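PDB 6JQS: DNA-binding response regulator from Paenisporosarcina sp. TG-14, which probably binds DNA through a LuxR-type helix-turn-helix domain and, as a GerE-type transcription factor of a spore-forming bacterium, probably regulates sporulation genes. Local coordinates for residues G14-I19 with S48-K53; F20-R25 with S33-I38; S28-S33 with I38-V43; L54-S57 with Q61-L64. One frame throughout, in Å; residues are numbered along the deposited sequence.

Four helices make up this small LuxR-type domain, and the contacts follow their order from the N terminus. Helix 14-24 is used twice: residues 14-19 meet helix 40-54 in contact 1, which closes the longest loop, and residues 20-25 meet helix 29-36 in contact 2, nested inside that loop. Contact 3 lies within the same loop and crosses contact 2 along the chain, sharing Ser-33 and Ile-38; it joins helices 29-36 and 40-54, the helix-turn-helix pair. Contact 4 follows in series, folding the turn after helix 40-54 against helix 59-68. Phe-20 and Val-24 touch Ala-62 and Ile-63, so contacts 2 and 4 meet although their centres lie about 18 Å apart.

Contact 1: residues G14-I19 with S48-K53; sequences GREREI and SNTIQK
Glu-16 reaches from helix 14-24 toward helix 40-54 and slides past Thr-50, the two side chains running in opposite directions. Its CG lies anti to the carbonyl carbon (chi1 -80°) and the chain is extended from there, which carries the carboxylate across to the other helix. OE2 comes to 3.4 Å from Thr-50 OG1, while CG of Glu-16 passes 3.7 Å from that same hydroxyl oxygen; stem and end of the acid both line the hydroxyl. Asn-49 crosses the glutamate at an oblique angle: its ND2 stands 3.7 Å from Glu-16 OE2, and the amide and carboxylate planes are turned 38° apart.

The stronger polar partners of this pair lie within their own parts of the chain. Glu-16 OE1 accepts from the backbone N of Thr-13, just before helix 14-24, and Thr-50 OG1 is bonded to the carbonyl O of His-46, one turn back. Phe-20 and Leu-12 also pack against Thr-50.

The contact thus illustrates how polar side chains can line a buried helix interface with their bonding settled locally: between the helices their polar ends lie close without bonding to each other. Lys-53 NZ, which bonds weakly to Leu-11 O, is 6.1 Å from Glu-16 OE1 and may add a mild favourable field.

Contact 2: residues F20-R25 with S33-I38; sequences FQLLVR and SIQLKI
Leu-22 meets Gln-35 and Leu-36 in a small, partly buried van der Waals contact between helices 14-24 and 29-36, the first two helices of the LuxR-type helix-turn-helix domain. The backbones stay well apart, with the CA atoms of Leu-22 and Gln-35 separated by 9.5 Å, and the side chains bridge the distance.

Gln-35 provides more of the surface from its side. With CG anti to the backbone N (chi1 -170°) and an extended chain beyond, its amide is carried out to the leucine methyls, the two side chains meeting at a slant. Leu-22 CD1 touches the amide carbon, CD of Gln-35, at 4.0 Å, and NE2 of Gln-35 lies equally near both methyls of Leu-22. The amide therefore enters by van der Waals contact, and Tyr-27, in the loop joining the helices, touches both residues as well.

Leu-36 also packs on Ile-19 and Glu-18 of helix 14-24. Directly after it the helix ends in a Schellman motif, Lys-37 having positive phi and Ile-38 N bonding back to Ser-33 O at 3.0 Å. Within the two segments, Leu-36 comes nearest with CG, 4.4 Å from Leu-22 CD1.

Contact 3: residues S28-S33 with I38-V43; sequences STKDIS and ISEKTV
Thr-29 and Glu-40 tie together the two helices of the helix-turn-helix, 29-36 and 40-54, the second of which is the recognition helix in LuxR-type domains. Polar contacts come first. Glu-40, extended with CG anti to its backbone N, crosses Thr-29 at about a right angle, and Thr-29 OG1 donates to Glu-40 OE2 at 2.6 Å. The hydroxyl meets the anti side of that oxygen, 27° out of the carboxylate plane. A water donates to the same OE2 and accepts from Lys-30 N, linking the carboxylate to the first turn of helix 29-36; a salt bridge to Arg-44 adds a further partner. Three partners thus hold OE2, which should restrain the carboxylate. OE1 lies against the aliphatic stem of Lys-30, 3.5 Å from its CB.

Capping bonds set the starts of the helices. Ser-28 and Asp-31 form a capping box, Asp-31 N donating to Ser-28 OG at 3.0 Å, while Ser-39 holds the N-cap of the next helix and its OG shares a hydrogen bond with Thr-42 OG1.

Apolar packing joins the two helices at Val-43, which divides its branches: CG1 meets Thr-29 CB and Ile-32 CG2, the latter at 4.0 Å, and CG2 rests 3.8 Å from Ser-33 CB. That serine turns its OG back to its own helix, bonding Lys-30 O at 2.7 Å.

Contact 4: residues L54-S57 with Q61-L64; sequences LGVS and QAIL
Val-56 presses a methyl against the backbone of helix 59-68 at Ala-62, and its conformation explains the fit. CG1 is anti to the carbonyl carbon (chi1 -69°), which puts CG2 between the backbone N and that carbon; from there CG2 reaches Ala-62 N at 3.6 Å and Ala-62 CB at 3.9 Å. CG1 lies nearer the carbonyl O of Gln-61, and CB of Val-56 faces Gln-61 CB.

Leu-54, with CG anti to its carbonyl carbon, brings CD1 to the same alanine, 4.1 Å from Ala-62 CB. The alanine methyl is touched by both branched side chains, while Phe-20 of helix 14-24 also packs against it. Between Leu-54 and Val-56 the chain turns at Gly-55, whose positive phi belongs to the Schellman motif ending helix 40-54.

Farther along the loop, at Ser-57, Gln-61 bends at chi2 (-56°), which leads its amide away from the loop and presents the stem instead: CG lies 3.6 Å from Ser-57 OG. A water accepts from Gln-61 N and makes a weak contact with that hydroxyl.

Cohesion here is mainly apolar: the turn meets helix 59-68 chiefly through the methyls of Val-56 and Leu-54, with one water at the polar side.

Contact 1: residues G14-I19 with S48-K53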
loop_
_atom_site.group_PDB
_atom_site.type_symbol
_atom_site.label_atom_id
_atom_site.label_comp_id
_atom_site.label_asym_id
_atom_site.label_seq_id
_atom_site.Cartn_x
_atom_site.Cartn_y
_atom_site.Cartn_z
ATOM N N GLY A 14 -0.066 8.330 5.851
ATOM C CA GLY A 14 -1.387 8.433 5.220
ATOM C C GLY A 14 -1.330 8.022 3.755
ATOM O O GLY A 14 -2.250 7.333 3.270
ATOM N N ARG A 15 -0.282 8.433 3.037
ATOM C CA ARG A 15 -0.187 8.134 1.590
ATOM C C ARG A 15 -0.025 6.625 1.405
ATOM O O ARG A 15 -0.758 6.120 0.588
ATOM C CB ARG A 15 0.948 8.914 0.926
ATOM C CG ARG A 15 1.121 8.547 -0.535
ATOM C CD ARG A 15 1.685 9.696 -1.334
ATOM N NE ARG A 15 0.666 10.679 -1.701
ATOM C CZ ARG A 15 0.954 11.885 -2.194
ATOM N NH1 ARG A 15 -0.016 12.739 -2.499
ATOM N NH2 ARG A 15 2.219 12.244 -2.358
ATOM N N GLU A 16 0.934 5.990 2.098
ATOM C CA GLU A 16 1.232 4.532 2.061
ATOM C C GLU A 16 -0.053 3.767 2.412
ATOM O O GLU A 16 -0.390 2.851 1.702
ATOM C CB GLU A 16 2.358 4.171 3.034
ATOM C CG GLU A 16 3.798 4.454 2.557
ATOM C CD GLU A 16 4.860 4.293 3.658
ATOM O OE1 GLU A 16 4.486 4.561 4.817
ATOM O OE2 GLU A 16 6.040 3.805 3.389
ATOM N N ARG A 17 -0.767 4.158 3.470
ATOM C CA ARG A 17 -2.049 3.483 3.844
ATOM C C ARG A 17 -3.069 3.629 2.711
ATOM O O ARG A 17 -3.714 2.648 2.366
ATOM C CB ARG A 17 -2.637 4.054 5.145
ATOM C CG ARG A 17 -3.939 3.371 5.560
ATOM C CD ARG A 17 -4.633 3.970 6.790
ATOM N NE ARG A 17 -3.735 3.988 7.933
ATOM C CZ ARG A 17 -2.953 5.019 8.266
ATOM N NH1 ARG A 17 -2.960 6.132 7.554
ATOM N NH2 ARG A 17 -2.154 4.937 9.310
ATOM N N GLU A 18 -3.178 4.792 2.080
ATOM C CA GLU A 18 -4.150 4.971 0.973
ATOM C C GLU A 18 -3.746 4.107 -0.216
ATOM O O GLU A 18 -4.638 3.646 -0.926
ATOM C CB GLU A 18 -4.215 6.380 0.385
ATOM C CG GLU A 18 -4.782 7.461 1.285
ATOM C CD GLU A 18 -4.549 8.823 0.631
ATOM O OE1 GLU A 18 -3.655 9.567 1.092
ATOM O OE2 GLU A 18 -5.236 9.112 -0.376
ATOM N N ILE A 19 -2.457 4.018 -0.535
ATOM C CA ILE A 19 -2.029 3.128 -1.646
ATOM C C ILE A 19 -2.458 1.666 -1.387
ATOM O O ILE A 19 -2.953 0.995 -2.342
ATOM C CB ILE A 19 -0.523 3.249 -1.909
ATOM C CG1 ILE A 19 -0.179 4.612 -2.512
ATOM C CG2 ILE A 19 -0.076 2.077 -2.782
ATOM C CD1 ILE A 19 1.319 4.970 -2.419
ATOM N N SER A 48 7.324 -0.739 -2.457
ATOM C CA SER A 48 8.615 -1.424 -2.158
ATOM C C SER A 48 9.088 -1.073 -0.768
ATOM O O SER A 48 9.565 -1.996 -0.031
ATOM C CB SER A 48 9.695 -1.156 -3.135
ATOM O OG SER A 48 9.259 -1.549 -4.412
ATOM N N ASN A 49 8.981 0.210 -0.423
ATOM C CA ASN A 49 9.422 0.699 0.897
ATOM C C ASN A 49 8.615 0.009 1.996
ATOM O O ASN A 49 9.202 -0.326 3.035
ATOM C CB ASN A 49 9.287 2.221 0.924
ATOM C CG ASN A 49 10.150 2.870 1.973
ATOM O OD1 ASN A 49 11.260 2.419 2.203
ATOM N ND2 ASN A 49 9.645 3.931 2.574
ATOM N N THR A 50 7.292 -0.135 1.835
ATOM C CA THR A 50 6.415 -0.723 2.908
ATOM C C THR A 50 6.772 -2.205 3.053
ATOM O O THR A 50 6.881 -2.736 4.162
ATOM C CB THR A 50 4.932 -0.520 2.575
ATOM O OG1 THR A 50 4.784 0.872 2.351
ATOM C CG2 THR A 50 3.989 -0.945 3.684
ATOM N N ILE A 51 6.961 -2.896 1.923
ATOM C CA ILE A 51 7.339 -4.332 1.905
ATOM C C ILE A 51 8.578 -4.508 2.769
ATOM O O ILE A 51 8.631 -5.492 3.571
ATOM C CB ILE A 51 7.535 -4.846 0.457
ATOM C CG1 ILE A 51 6.186 -5.038 -0.235
ATOM C CG2 ILE A 51 8.368 -6.116 0.436
ATOM C CD1 ILE A 51 6.308 -5.071 -1.766
ATOM N N GLN A 52 9.553 -3.625 2.602
ATOM C CA GLN A 52 10.854 -3.716 3.320
ATOM C C GLN A 52 10.624 -3.363 4.796
ATOM O O GLN A 52 11.105 -4.090 5.642
ATOM C CB GLN A 52 11.908 -2.816 2.664
ATOM C CG GLN A 52 12.349 -3.341 1.296
ATOM C CD GLN A 52 12.983 -4.718 1.299
ATOM O OE1 GLN A 52 12.381 -5.734 0.897
ATOM N NE2 GLN A 52 14.236 -4.758 1.739
ATOM N N LYS A 53 9.877 -2.307 5.093
ATOM C CA LYS A 53 9.582 -1.907 6.506
ATOM C C LYS A 53 8.916 -3.084 7.241
ATOM O O LYS A 53 9.314 -3.405 8.353
ATOM C CB LYS A 53 8.711 -0.654 6.533
ATOM C CG LYS A 53 9.391 0.650 6.151
ATOM C CD LYS A 53 8.748 1.882 6.798
ATOM C CE LYS A 53 9.280 2.164 8.196
ATOM N NZ LYS A 53 8.199 2.376 9.199
#

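Contact 2: residues F20-R25 with S33-I38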
loop_
_atom_site.group_PDB
_atom_site.type_symbol
_atom_site.label_atom_id
_atom_site.label_comp_id
_atom_site.label_asym_id
_atom_site.label_seq_id
_atom_site.Cartn_x
_atom_site.Cartn_y
_atom_site.Cartn_z
ATOM N N PHE A 20 -2.171 1.126 -0.213
ATOM C CA PHE A 20 -2.479 -0.282 0.118
ATOM C C PHE A 20 -4.007 -0.467 0.218
ATOM O O PHE A 20 -4.453 -1.572 -0.138
ATOM C CB PHE A 20 -1.746 -0.746 1.370
ATOM C CG PHE A 20 -0.314 -1.127 1.112
ATOM C CD1 PHE A 20 -0.012 -2.402 0.696
ATOM C CD2 PHE A 20 0.697 -0.181 1.089
ATOM C CE1 PHE A 20 1.272 -2.755 0.308
ATOM C CE2 PHE A 20 1.999 -0.549 0.735
ATOM C CZ PHE A 20 2.271 -1.829 0.344
ATOM N N GLN A 21 -4.772 0.503 0.732
ATOM C CA GLN A 21 -6.271 0.377 0.729
ATOM C C GLN A 21 -6.780 0.242 -0.710
ATOM O O GLN A 21 -7.716 -0.510 -0.942
ATOM C CB GLN A 21 -6.940 1.551 1.457
ATOM C CG GLN A 21 -8.417 1.284 1.733
ATOM C CD GLN A 21 -8.635 0.060 2.609
ATOM O OE1 GLN A 21 -8.424 0.080 3.813
ATOM N NE2 GLN A 21 -8.913 -1.065 1.987
ATOM N N LEU A 22 -6.161 0.897 -1.691
ATOM C CA LEU A 22 -6.553 0.732 -3.104
ATOM C C LEU A 22 -6.084 -0.589 -3.691
ATOM O O LEU A 22 -6.828 -1.104 -4.554
ATOM C CB LEU A 22 -6.089 1.937 -3.954
ATOM C CG LEU A 22 -6.629 3.299 -3.500
ATOM C CD1 LEU A 22 -6.231 4.400 -4.482
ATOM C CD2 LEU A 22 -8.144 3.294 -3.349
ATOM N N LEU A 23 -4.893 -1.115 -3.348
ATOM C CA LEU A 23 -4.522 -2.479 -3.764
ATOM C C LEU A 23 -5.570 -3.464 -3.220
ATOM O O LEU A 23 -6.005 -4.337 -3.910
ATOM C CB LEU A 23 -3.130 -2.814 -3.232
ATOM C CG LEU A 23 -1.985 -2.078 -3.926
ATOM C CD1 LEU A 23 -0.696 -2.300 -3.146
ATOM C CD2 LEU A 23 -1.848 -2.539 -5.360
ATOM N N VAL A 24 -5.982 -3.331 -1.972
ATOM C CA VAL A 24 -7.053 -4.264 -1.491
ATOM C C VAL A 24 -8.216 -4.253 -2.493
ATOM O O VAL A 24 -8.828 -5.348 -2.760
ATOM C CB VAL A 24 -7.468 -3.840 -0.076
ATOM C CG1 VAL A 24 -8.775 -4.481 0.311
ATOM C CG2 VAL A 24 -6.367 -4.177 0.894
ATOM N N ARG A 25 -8.550 -3.081 -3.060
ATOM C CA ARG A 25 -9.709 -2.905 -3.971
ATOM C C ARG A 25 -9.344 -3.240 -5.420
ATOM O O ARG A 25 -10.121 -2.905 -6.294
ATOM C CB ARG A 25 -10.240 -1.476 -3.868
ATOM C CG ARG A 25 -10.830 -1.178 -2.507
ATOM C CD ARG A 25 -11.447 0.172 -2.398
ATOM N NE ARG A 25 -11.627 0.368 -0.968
ATOM C CZ ARG A 25 -11.446 1.505 -0.319
ATOM N NH1 ARG A 25 -11.082 2.598 -0.959
ATOM N NH2 ARG A 25 -11.606 1.529 0.997
ATOM N N SER A 33 -2.128 5.818 -9.162
ATOM C CA SER A 33 -1.307 7.032 -9.399
ATOM C C SER A 33 -2.230 8.143 -9.926
ATOM O O SER A 33 -2.165 9.263 -9.388
ATOM C CB SER A 33 -0.180 6.718 -10.322
ATOM O OG SER A 33 -0.660 6.355 -11.585
ATOM N N ILE A 34 -3.127 7.794 -10.855
ATOM C CA ILE A 34 -4.209 8.691 -11.366
ATOM C C ILE A 34 -5.047 9.180 -10.172
ATOM O O ILE A 34 -5.046 10.389 -9.918
ATOM C CB ILE A 34 -5.033 7.986 -12.460
ATOM C CG1 ILE A 34 -4.183 7.779 -13.717
ATOM C CG2 ILE A 34 -6.319 8.744 -12.754
ATOM C CD1 ILE A 34 -4.849 6.972 -14.806
ATOM N N GLN A 35 -5.678 8.288 -9.409
ATOM C CA GLN A 35 -6.570 8.703 -8.294
ATOM C C GLN A 35 -5.847 9.595 -7.279
ATOM O O GLN A 35 -6.483 10.533 -6.803
ATOM C CB GLN A 35 -7.162 7.508 -7.556
ATOM C CG GLN A 35 -8.245 7.944 -6.577
ATOM C CD GLN A 35 -9.056 6.781 -6.073
ATOM O OE1 GLN A 35 -9.294 5.810 -6.791
ATOM N NE2 GLN A 35 -9.458 6.863 -4.817
ATOM N N LEU A 36 -4.597 9.295 -6.891
ATOM C CA LEU A 36 -3.881 10.084 -5.836
ATOM C C LEU A 36 -3.060 11.231 -6.463
ATOM O O LEU A 36 -2.553 12.059 -5.712
ATOM C CB LEU A 36 -2.999 9.159 -4.998
ATOM C CG LEU A 36 -3.707 7.991 -4.300
ATOM C CD1 LEU A 36 -2.695 7.147 -3.546
ATOM C CD2 LEU A 36 -4.795 8.464 -3.345
ATOM N N LYS A 37 -2.963 11.279 -7.786
ATOM C CA LYS A 37 -2.324 12.372 -8.577
ATOM C C LYS A 37 -0.825 12.403 -8.240
ATOM O O LYS A 37 -0.316 13.431 -7.788
ATOM C CB LYS A 37 -3.082 13.696 -8.382
ATOM C CG LYS A 37 -4.324 13.848 -9.267
ATOM C CD LYS A 37 -4.946 15.242 -9.286
ATOM C CE LYS A 37 -6.120 15.401 -8.340
ATOM N NZ LYS A 37 -5.764 14.999 -6.960
ATOM N N ILE A 38 -0.155 11.276 -8.463
ATOM C CA ILE A 38 1.312 11.105 -8.262
ATOM C C ILE A 38 1.798 10.203 -9.386
ATOM O O ILE A 38 0.944 9.580 -10.041
ATOM C CB ILE A 38 1.628 10.525 -6.866
ATOM C CG1 ILE A 38 1.061 9.112 -6.679
ATOM C CG2 ILE A 38 1.188 11.479 -5.760
ATOM C CD1 ILE A 38 1.481 8.487 -5.352
#

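Contact 3: residues S28-S33 with I38-V43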
loop_
_atom_site.group_PDB
_atom_site.type_symbol
_atom_site.label_atom_id
_atom_site.label_comp_id
_atom_site.label_asym_id
_atom_site.label_seq_id
_atom_site.Cartn_x
_atom_site.Cartn_y
_atom_site.Cartn_z
ATOM N N SER A 28 -4.814 -1.281 -10.081
ATOM C CA SER A 28 -3.438 -1.307 -10.618
ATOM C C SER A 28 -2.649 -0.102 -10.085
ATOM O O SER A 28 -3.240 0.907 -9.663
ATOM C CB SER A 28 -3.471 -1.274 -12.122
ATOM O OG SER A 28 -3.985 -0.020 -12.531
ATOM N N THR A 29 -1.329 -0.162 -10.129
ATOM C CA THR A 29 -0.473 0.956 -9.660
ATOM C C THR A 29 -0.783 2.182 -10.538
ATOM O O THR A 29 -0.839 3.279 -9.995
ATOM C CB THR A 29 0.969 0.459 -9.525
ATOM O OG1 THR A 29 1.427 -0.067 -10.768
ATOM C CG2 THR A 29 1.074 -0.611 -8.460
ATOM N N LYS A 30 -1.167 1.963 -11.802
ATOM C CA LYS A 30 -1.518 3.017 -12.787
ATOM C C LYS A 30 -2.821 3.698 -12.377
ATOM O O LYS A 30 -2.786 4.907 -12.236
ATOM C CB LYS A 30 -1.602 2.457 -14.206
ATOM C CG LYS A 30 -2.078 3.463 -15.244
ATOM C CD LYS A 30 -1.300 3.369 -16.546
ATOM C CE LYS A 30 -1.537 4.567 -17.445
ATOM N NZ LYS A 30 -2.935 4.599 -17.943
ATOM N N ASP A 31 -3.884 2.941 -12.075
ATOM C CA ASP A 31 -5.143 3.490 -11.484
ATOM C C ASP A 31 -4.834 4.285 -10.214
ATOM O O ASP A 31 -5.445 5.364 -9.999
ATOM C CB ASP A 31 -6.167 2.380 -11.184
ATOM C CG ASP A 31 -6.573 1.514 -12.374
ATOM O OD1 ASP A 31 -6.462 2.009 -13.532
ATOM O OD2 ASP A 31 -7.002 0.341 -12.139
ATOM N N ILE A 32 -3.993 3.753 -9.320
ATOM C CA ILE A 32 -3.720 4.383 -7.990
ATOM C C ILE A 32 -3.054 5.761 -8.216
ATOM O O ILE A 32 -3.339 6.748 -7.471
ATOM C CB ILE A 32 -2.855 3.441 -7.118
ATOM C CG1 ILE A 32 -3.583 2.124 -6.792
ATOM C CG2 ILE A 32 -2.397 4.146 -5.848
ATOM C CD1 ILE A 32 -2.857 1.221 -5.814
ATOM N N SER A 33 -2.128 5.818 -9.162
ATOM C CA SER A 33 -1.307 7.032 -9.399
ATOM C C SER A 33 -2.230 8.143 -9.926
ATOM O O SER A 33 -2.165 9.263 -9.388
ATOM C CB SER A 33 -0.180 6.718 -10.322
ATOM O OG SER A 33 -0.660 6.355 -11.585
ATOM N N ILE A 38 -0.155 11.276 -8.463
ATOM C CA ILE A 38 1.312 11.105 -8.262
ATOM C C ILE A 38 1.798 10.203 -9.386
ATOM O O ILE A 38 0.944 9.580 -10.041
ATOM C CB ILE A 38 1.628 10.525 -6.866
ATOM C CG1 ILE A 38 1.061 9.112 -6.679
ATOM C CG2 ILE A 38 1.188 11.479 -5.760
ATOM C CD1 ILE A 38 1.481 8.487 -5.352
ATOM N N SER A 39 3.104 10.027 -9.552
ATOM C CA SER A 39 3.592 9.193 -10.675
ATOM C C SER A 39 3.435 7.720 -10.298
ATOM O O SER A 39 3.444 7.386 -9.099
ATOM C CB SER A 39 5.004 9.531 -11.092
ATOM O OG SER A 39 5.935 8.724 -10.415
ATOM N N GLU A 40 3.323 6.849 -11.294
ATOM C CA GLU A 40 3.216 5.391 -11.020
ATOM C C GLU A 40 4.536 4.886 -10.427
ATOM O O GLU A 40 4.501 3.949 -9.627
ATOM C CB GLU A 40 2.907 4.616 -12.290
ATOM C CG GLU A 40 2.660 3.156 -11.997
ATOM C CD GLU A 40 2.160 2.365 -13.182
ATOM O OE1 GLU A 40 1.868 3.006 -14.224
ATOM O OE2 GLU A 40 2.048 1.118 -13.043
ATOM N N LYS A 41 5.667 5.482 -10.811
ATOM C CA LYS A 41 7.009 5.114 -10.274
ATOM C C LYS A 41 7.046 5.323 -8.759
ATOM O O LYS A 41 7.698 4.472 -8.056
ATOM C CB LYS A 41 8.115 5.903 -10.982
ATOM C CG LYS A 41 8.353 5.473 -12.417
ATOM C CD LYS A 41 9.414 6.287 -13.129
ATOM C CE LYS A 41 9.311 6.146 -14.631
ATOM N NZ LYS A 41 10.506 6.705 -15.310
ATOM N N THR A 42 6.412 6.395 -8.285
ATOM C CA THR A 42 6.381 6.787 -6.855
ATOM C C THR A 42 5.479 5.779 -6.110
ATOM O O THR A 42 5.852 5.386 -5.005
ATOM C CB THR A 42 5.868 8.208 -6.666
ATOM O OG1 THR A 42 6.669 9.102 -7.433
ATOM C CG2 THR A 42 5.862 8.671 -5.216
ATOM N N VAL A 43 4.338 5.403 -6.713
ATOM C CA VAL A 43 3.408 4.374 -6.147
ATOM C C VAL A 43 4.182 3.082 -5.930
ATOM O O VAL A 43 4.205 2.571 -4.787
ATOM C CB VAL A 43 2.175 4.126 -7.021
ATOM C CG1 VAL A 43 1.364 2.925 -6.531
ATOM C CG2 VAL A 43 1.331 5.366 -7.111
HETATM O O HOH W 1 -0.210 -0.354 -13.403
#

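Contact 4: residues L54-S57 with Q61-L64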
loop_
_atom_site.group_PDB
_atom_site.type_symbol
_atom_site.label_atom_id
_atom_site.label_comp_id
_atom_site.label_asym_id
_atom_site.label_seq_id
_atom_site.Cartn_x
_atom_site.Cartn_y
_atom_site.Cartn_z
ATOM N N LEU A 54 7.978 -3.787 6.616
ATOM C CA LEU A 54 7.167 -4.824 7.308
ATOM C C LEU A 54 7.942 -6.137 7.395
ATOM O O LEU A 54 7.511 -6.995 8.182
ATOM C CB LEU A 54 5.852 -5.043 6.559
ATOM C CG LEU A 54 4.929 -3.845 6.558
ATOM C CD1 LEU A 54 3.775 -4.077 5.591
ATOM C CD2 LEU A 54 4.432 -3.552 7.950
ATOM N N GLY A 55 9.001 -6.261 6.607
ATOM C CA GLY A 55 9.885 -7.439 6.485
ATOM C C GLY A 55 9.259 -8.583 5.723
ATOM O O GLY A 55 9.519 -9.755 6.106
ATOM N N VAL A 56 8.396 -8.306 4.741
ATOM C CA VAL A 56 7.508 -9.361 4.167
ATOM C C VAL A 56 8.054 -9.663 2.768
ATOM O O VAL A 56 8.961 -8.944 2.321
ATOM C CB VAL A 56 6.015 -8.958 4.155
ATOM C CG1 VAL A 56 5.431 -8.902 5.561
ATOM C CG2 VAL A 56 5.759 -7.643 3.446
ATOM N N SER A 57 7.547 -10.715 2.157
ATOM C CA SER A 57 8.086 -11.321 0.916
ATOM C C SER A 57 7.549 -10.631 -0.352
ATOM O O SER A 57 8.140 -10.880 -1.441
ATOM C CB SER A 57 7.774 -12.788 0.923
ATOM O OG SER A 57 6.373 -13.014 0.956
ATOM N N GLN A 61 1.590 -10.410 1.070
ATOM C CA GLN A 61 1.952 -10.538 2.505
ATOM C C GLN A 61 1.972 -9.138 3.148
ATOM O O GLN A 61 1.647 -9.065 4.341
ATOM C CB GLN A 61 3.272 -11.323 2.688
ATOM C CG GLN A 61 3.157 -12.861 2.606
ATOM C CD GLN A 61 2.152 -13.415 3.599
ATOM O OE1 GLN A 61 2.193 -13.117 4.790
ATOM N NE2 GLN A 61 1.180 -14.175 3.124
ATOM N N ALA A 62 2.334 -8.055 2.432
ATOM C CA ALA A 62 2.228 -6.653 2.946
ATOM C C ALA A 62 0.765 -6.346 3.314
ATOM O O ALA A 62 0.537 -5.929 4.440
ATOM C CB ALA A 62 2.757 -5.623 1.982
ATOM N N ILE A 63 -0.172 -6.537 2.386
ATOM C CA ILE A 63 -1.644 -6.374 2.621
ATOM C C ILE A 63 -2.050 -7.153 3.883
ATOM O O ILE A 63 -2.694 -6.552 4.723
ATOM C CB ILE A 63 -2.464 -6.775 1.371
ATOM C CG1 ILE A 63 -2.145 -5.827 0.217
ATOM C CG2 ILE A 63 -3.963 -6.813 1.644
ATOM C CD1 ILE A 63 -2.500 -6.299 -1.188
ATOM N N LEU A 64 -1.732 -8.442 3.967
ATOM C CA LEU A 64 -2.199 -9.321 5.069
ATOM C C LEU A 64 -1.574 -8.801 6.362
ATOM O O LEU A 64 -2.299 -8.789 7.392
ATOM C CB LEU A 64 -1.871 -10.791 4.798
ATOM C CG LEU A 64 -2.553 -11.391 3.554
ATOM C CD1 LEU A 64 -1.999 -12.752 3.251
ATOM C CD2 LEU A 64 -4.067 -11.462 3.718
HETATM O O HOH W 2 3.703 -11.572 -0.655
#